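PDB 4WV3: anthranilate-CoA ligase from Stigmatella aurantiaca, which belongs to the ANL superfamily of enzymes, with a large AMP-binding domain followed by a smaller C-terminal domain. Local coordinates for residues L252-S256 with H282-L287; D210-A216 with K259-N265. One frame throughout, in Å; residues are numbered along the deposited sequence.

Contacts 1 and 2 use consecutive elements of the chain, helix 248-258 and strand 262-265, and their centres lie about 10 Å apart. In contact 2 strand 262-265 pairs with strand 211-214; in contact 1 the preceding helix receives residues 282-287, the loop that leads into strand 289-292, the next strand of the sheet. The two meet at Pro260, whose O lies 2.7 Å from Ser286 OG, a probable hydrogen bond, while Ile255 of contact 1 packs on Phe213 and Phe263 of contact 2. Contact 2 is the more buried, and the side chain of Tyr264 comes to about 8 Å from the bound 5'-O-[(S)-[(2-aminobenzoyl)oxy](hydroxy)phosphoryl]adenosine.

Contact 1 of 2, residues L252-S256 with H282-L287; sequences LSTIS and HDLSSL
Leu252 and His282 make a CH-pi contact, with Leu252 CB over one face of the imidazole, 3.8 Å from the ring centroid and 18° off its normal. The two side chains cross at about a right angle, and Leu252 CD1 lies 3.6 Å from His282 CD2. Ser253 OG approaches the ring obliquely but gives its hydrogen bond to Ser249 O, one turn back in the helix.

The apolar part of the contact lies further along the loop. Ile255 CG2, anti to the backbone N, is the branch that reaches across, meeting Leu284 CG at 4.0 Å and Leu287 CD1 at 3.9 Å. Leu284 also brings CD2 to Leu252 CD2, at 4.2 Å, and so touches two residues about one helical turn apart, Leu252 and Ile255.

Ser256 OG donates a hydrogen bond across the contact to Asp283 O over 3.0 Å, well off the carbonyl direction (C=O...donor angle 112°). Ser256 CA adds a CA-H...O contact to the same oxygen.

Within the loop, Asp283 OD1 accepts from both Ser285 OG (2.9 Å) and Ser285 N (3.2 Å), from one face of the carboxylate. The backbone bond closes an Asx turn, which runs into a type I beta turn from Leu284 to Leu287, packed on helix 248-258 at the entry to strand 289-292 of the AMP-binding domain.

Contact 2 of 2, residues D210-A216 with K259-N265; sequences DRTFALA and KPTIFYN
Phe213 and Phe263 lie side by side on one face of a parallel strand pair, pointing the same way. Phe213 CD2 comes within 3.5 Å of Phe263 CD1, yet the ring planes are inclined at 32° and the pair is oblique. Both rings have CG anti to the backbone N, which gives them their common direction. The hollow beside Phe213 is filled by Pro260, whose CB meets Phe213 CB at 3.7 Å.

On the opposite face Tyr264 is the large bump. Its CB rests against Ala214 CB at 3.5 Å, the small methyl leaving room for the ring, which extends back along the strand so that Thr212 CG2 touches its edge in plane, 3.9 Å from Tyr264 CE1. Just past the end of strand 211-214, Leu215 CD2 lies against the amide of Asn265.

Backbone bonds alternate through Phe213 and Tyr264, whose N and O atoms all take part. At the start, Arg211 O accepts from both Thr261 N and Ile262 N. Thr261 OG1 serves both roles, accepting from Arg211 N at 2.8 Å (166° at the hydrogen) and donating to Asp210 OD1 at 2.9 Å on the anti side, tilted out of the carboxylate plane; Asp210 OD2 forms a salt bridge with Arg288.

Both strands are internal to the sheet: strand 237-239 flanks 211-214, and strand 289-292 flanks 262-265. Helix 248-258 covers the Phe213 face through Val251, Thr254 and Ile255, whereas helix 221-234 packs on Thr212 and Ala214.

Contact 1 of 2, residues L252-S256 with H282-L287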
# COMPACT_ATOMS: atom_id res chain seq x y z
N LEU A 252 7.16 -10.00 -13.75
CA LEU A 252 6.37 -10.79 -14.70
C LEU A 252 6.85 -12.23 -14.75
O LEU A 252 6.07 -13.14 -15.03
CB LEU A 252 6.43 -10.16 -16.09
CG LEU A 252 5.86 -8.75 -16.21
CD1 LEU A 252 6.00 -8.24 -17.63
CD2 LEU A 252 4.41 -8.72 -15.77
N SER A 253 8.13 -12.44 -14.49
CA SER A 253 8.71 -13.78 -14.49
C SER A 253 8.28 -14.55 -13.25
O SER A 253 8.09 -15.77 -13.31
CB SER A 253 10.23 -13.70 -14.57
OG SER A 253 10.63 -12.85 -15.63
N THR A 254 8.14 -13.84 -12.14
CA THR A 254 7.64 -14.44 -10.91
C THR A 254 6.22 -14.94 -11.12
O THR A 254 5.85 -16.01 -10.65
CB THR A 254 7.68 -13.43 -9.74
OG1 THR A 254 9.04 -13.06 -9.47
CG2 THR A 254 7.07 -14.03 -8.48
N ILE A 255 5.43 -14.16 -11.86
CA ILE A 255 4.08 -14.55 -12.24
C ILE A 255 4.10 -15.83 -13.07
O ILE A 255 3.25 -16.71 -12.90
CB ILE A 255 3.37 -13.43 -13.02
CG1 ILE A 255 3.26 -12.17 -12.17
CG2 ILE A 255 1.99 -13.88 -13.49
CD1 ILE A 255 2.54 -11.02 -12.85
N SER A 256 5.08 -15.94 -13.96
CA SER A 256 5.22 -17.12 -14.81
C SER A 256 5.64 -18.35 -14.01
O SER A 256 5.10 -19.44 -14.20
CB SER A 256 6.21 -16.86 -15.94
OG SER A 256 5.71 -15.90 -16.86
N HIS A 282 6.03 -13.02 -21.45
CA HIS A 282 5.85 -13.70 -20.18
C HIS A 282 4.46 -14.33 -20.09
O HIS A 282 3.48 -13.72 -20.51
CB HIS A 282 6.06 -12.73 -19.01
CG HIS A 282 7.33 -11.95 -19.09
ND1 HIS A 282 8.51 -12.39 -18.54
CD2 HIS A 282 7.61 -10.75 -19.66
CE1 HIS A 282 9.46 -11.50 -18.76
NE2 HIS A 282 8.94 -10.50 -19.44
N ASP A 283 4.39 -15.54 -19.56
CA ASP A 283 3.12 -16.24 -19.42
C ASP A 283 2.36 -15.74 -18.19
O ASP A 283 2.76 -15.99 -17.06
CB ASP A 283 3.34 -17.75 -19.34
CG ASP A 283 2.03 -18.52 -19.22
OD1 ASP A 283 1.00 -18.01 -19.70
OD2 ASP A 283 2.05 -19.63 -18.66
N LEU A 284 1.26 -15.04 -18.44
CA LEU A 284 0.44 -14.48 -17.36
C LEU A 284 -0.94 -15.13 -17.33
O LEU A 284 -1.91 -14.53 -16.87
CB LEU A 284 0.29 -12.97 -17.54
CG LEU A 284 1.36 -12.03 -16.96
CD1 LEU A 284 2.73 -12.31 -17.54
CD2 LEU A 284 0.96 -10.59 -17.21
N SER A 285 -1.03 -16.36 -17.83
CA SER A 285 -2.31 -17.04 -17.98
C SER A 285 -2.94 -17.49 -16.66
O SER A 285 -4.16 -17.68 -16.58
CB SER A 285 -2.17 -18.24 -18.93
OG SER A 285 -1.26 -19.19 -18.42
N SER A 286 -2.12 -17.66 -15.63
CA SER A 286 -2.62 -18.10 -14.33
C SER A 286 -3.47 -17.01 -13.67
O SER A 286 -4.34 -17.30 -12.85
CB SER A 286 -1.46 -18.51 -13.42
OG SER A 286 -0.56 -17.43 -13.22
N LEU A 287 -3.22 -15.76 -14.05
CA LEU A 287 -3.96 -14.62 -13.53
C LEU A 287 -5.43 -14.69 -13.93
O LEU A 287 -5.76 -14.89 -15.10
CB LEU A 287 -3.35 -13.32 -14.04
CG LEU A 287 -2.52 -12.48 -13.06
CD1 LEU A 287 -1.66 -13.37 -12.17
CD2 LEU A 287 -1.65 -11.49 -13.82

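Contact 2 of 2, residues D210-A216 with K259-N265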
# COMPACT_ATOMS: atom_id res chain seq x y z
N ASP A 210 -7.28 -19.89 -4.83
CA ASP A 210 -6.51 -18.74 -5.32
C ASP A 210 -5.06 -18.74 -4.84
O ASP A 210 -4.70 -19.45 -3.90
CB ASP A 210 -7.18 -17.43 -4.91
CG ASP A 210 -8.30 -17.03 -5.84
OD1 ASP A 210 -8.17 -17.26 -7.07
OD2 ASP A 210 -9.31 -16.48 -5.36
N ARG A 211 -4.24 -17.94 -5.50
CA ARG A 211 -2.86 -17.72 -5.11
C ARG A 211 -2.48 -16.28 -5.39
O ARG A 211 -2.48 -15.84 -6.54
CB ARG A 211 -1.92 -18.67 -5.86
CG ARG A 211 -0.44 -18.41 -5.61
CD ARG A 211 0.41 -19.50 -6.23
NE ARG A 211 0.07 -20.81 -5.69
CZ ARG A 211 0.57 -21.96 -6.13
NH1 ARG A 211 1.43 -21.96 -7.13
NH2 ARG A 211 0.20 -23.10 -5.57
N THR A 212 -2.17 -15.53 -4.34
CA THR A 212 -1.92 -14.10 -4.47
C THR A 212 -0.45 -13.77 -4.71
O THR A 212 0.45 -14.52 -4.30
CB THR A 212 -2.39 -13.32 -3.22
OG1 THR A 212 -1.72 -13.83 -2.06
CG2 THR A 212 -3.89 -13.46 -3.04
N PHE A 213 -0.21 -12.65 -5.38
CA PHE A 213 1.13 -12.11 -5.55
C PHE A 213 1.06 -10.60 -5.67
O PHE A 213 0.50 -10.06 -6.63
CB PHE A 213 1.82 -12.72 -6.77
CG PHE A 213 3.10 -12.03 -7.16
CD1 PHE A 213 4.09 -11.81 -6.22
CD2 PHE A 213 3.30 -11.61 -8.46
CE1 PHE A 213 5.27 -11.17 -6.57
CE2 PHE A 213 4.48 -10.97 -8.82
CZ PHE A 213 5.46 -10.75 -7.87
N ALA A 214 1.64 -9.91 -4.70
CA ALA A 214 1.65 -8.45 -4.69
C ALA A 214 3.06 -7.91 -4.84
O ALA A 214 3.98 -8.37 -4.17
CB ALA A 214 1.02 -7.92 -3.41
N LEU A 215 3.22 -6.94 -5.74
CA LEU A 215 4.49 -6.24 -5.86
C LEU A 215 4.66 -5.35 -4.63
O LEU A 215 5.77 -5.06 -4.20
CB LEU A 215 4.53 -5.41 -7.14
CG LEU A 215 5.86 -4.71 -7.44
CD1 LEU A 215 7.00 -5.72 -7.41
CD2 LEU A 215 5.80 -4.01 -8.78
N ALA A 216 3.53 -4.94 -4.06
CA ALA A 216 3.51 -4.17 -2.83
C ALA A 216 4.11 -4.98 -1.69
O ALA A 216 3.81 -6.17 -1.54
CB ALA A 216 2.09 -3.75 -2.48
N LYS A 259 3.02 -18.92 -10.79
CA LYS A 259 1.64 -19.00 -11.28
C LYS A 259 0.57 -18.56 -10.29
O LYS A 259 -0.28 -19.37 -9.89
CB LYS A 259 1.35 -20.43 -11.76
CG LYS A 259 2.18 -20.88 -12.95
CD LYS A 259 2.07 -22.38 -13.17
CE LYS A 259 2.73 -22.80 -14.47
NZ LYS A 259 4.11 -22.27 -14.60
N PRO A 260 0.59 -17.28 -9.88
CA PRO A 260 -0.47 -16.80 -8.99
C PRO A 260 -1.74 -16.50 -9.78
O PRO A 260 -1.67 -16.34 -11.00
CB PRO A 260 0.12 -15.51 -8.43
CG PRO A 260 0.99 -15.01 -9.52
CD PRO A 260 1.58 -16.23 -10.18
N THR A 261 -2.88 -16.43 -9.10
CA THR A 261 -4.14 -16.15 -9.77
C THR A 261 -4.58 -14.70 -9.55
O THR A 261 -5.40 -14.17 -10.30
CB THR A 261 -5.26 -17.09 -9.28
OG1 THR A 261 -5.41 -16.97 -7.86
CG2 THR A 261 -4.92 -18.54 -9.63
N ILE A 262 -4.01 -14.07 -8.53
CA ILE A 262 -4.32 -12.69 -8.21
C ILE A 262 -3.04 -11.86 -8.17
O ILE A 262 -2.05 -12.27 -7.55
CB ILE A 262 -5.03 -12.57 -6.84
CG1 ILE A 262 -6.20 -13.55 -6.76
CG2 ILE A 262 -5.51 -11.14 -6.61
CD1 ILE A 262 -7.31 -13.29 -7.76
N PHE A 263 -3.05 -10.71 -8.82
CA PHE A 263 -1.87 -9.86 -8.88
C PHE A 263 -2.16 -8.44 -8.40
O PHE A 263 -3.06 -7.77 -8.92
CB PHE A 263 -1.29 -9.83 -10.29
CG PHE A 263 -0.05 -8.99 -10.44
CD1 PHE A 263 1.07 -9.25 -9.67
CD2 PHE A 263 -0.01 -7.95 -11.35
CE1 PHE A 263 2.21 -8.48 -9.80
CE2 PHE A 263 1.13 -7.17 -11.48
CZ PHE A 263 2.24 -7.44 -10.71
N TYR A 264 -1.40 -7.98 -7.41
CA TYR A 264 -1.55 -6.63 -6.88
C TYR A 264 -0.39 -5.75 -7.34
O TYR A 264 0.76 -6.19 -7.36
CB TYR A 264 -1.60 -6.64 -5.35
CG TYR A 264 -2.66 -7.51 -4.73
CD1 TYR A 264 -2.50 -8.89 -4.64
CD2 TYR A 264 -3.82 -6.95 -4.20
CE1 TYR A 264 -3.47 -9.68 -4.07
CE2 TYR A 264 -4.80 -7.74 -3.63
CZ TYR A 264 -4.61 -9.11 -3.56
OH TYR A 264 -5.58 -9.90 -2.98
N ASN A 265 -0.70 -4.50 -7.68
CA ASN A 265 0.33 -3.54 -8.08
C ASN A 265 -0.22 -2.12 -8.06
O ASN A 265 -1.40 -1.90 -7.80
CB ASN A 265 0.87 -3.89 -9.47
CG ASN A 265 2.27 -3.35 -9.70
OD1 ASN A 265 2.72 -2.43 -9.01
ND2 ASN A 265 2.97 -3.91 -10.68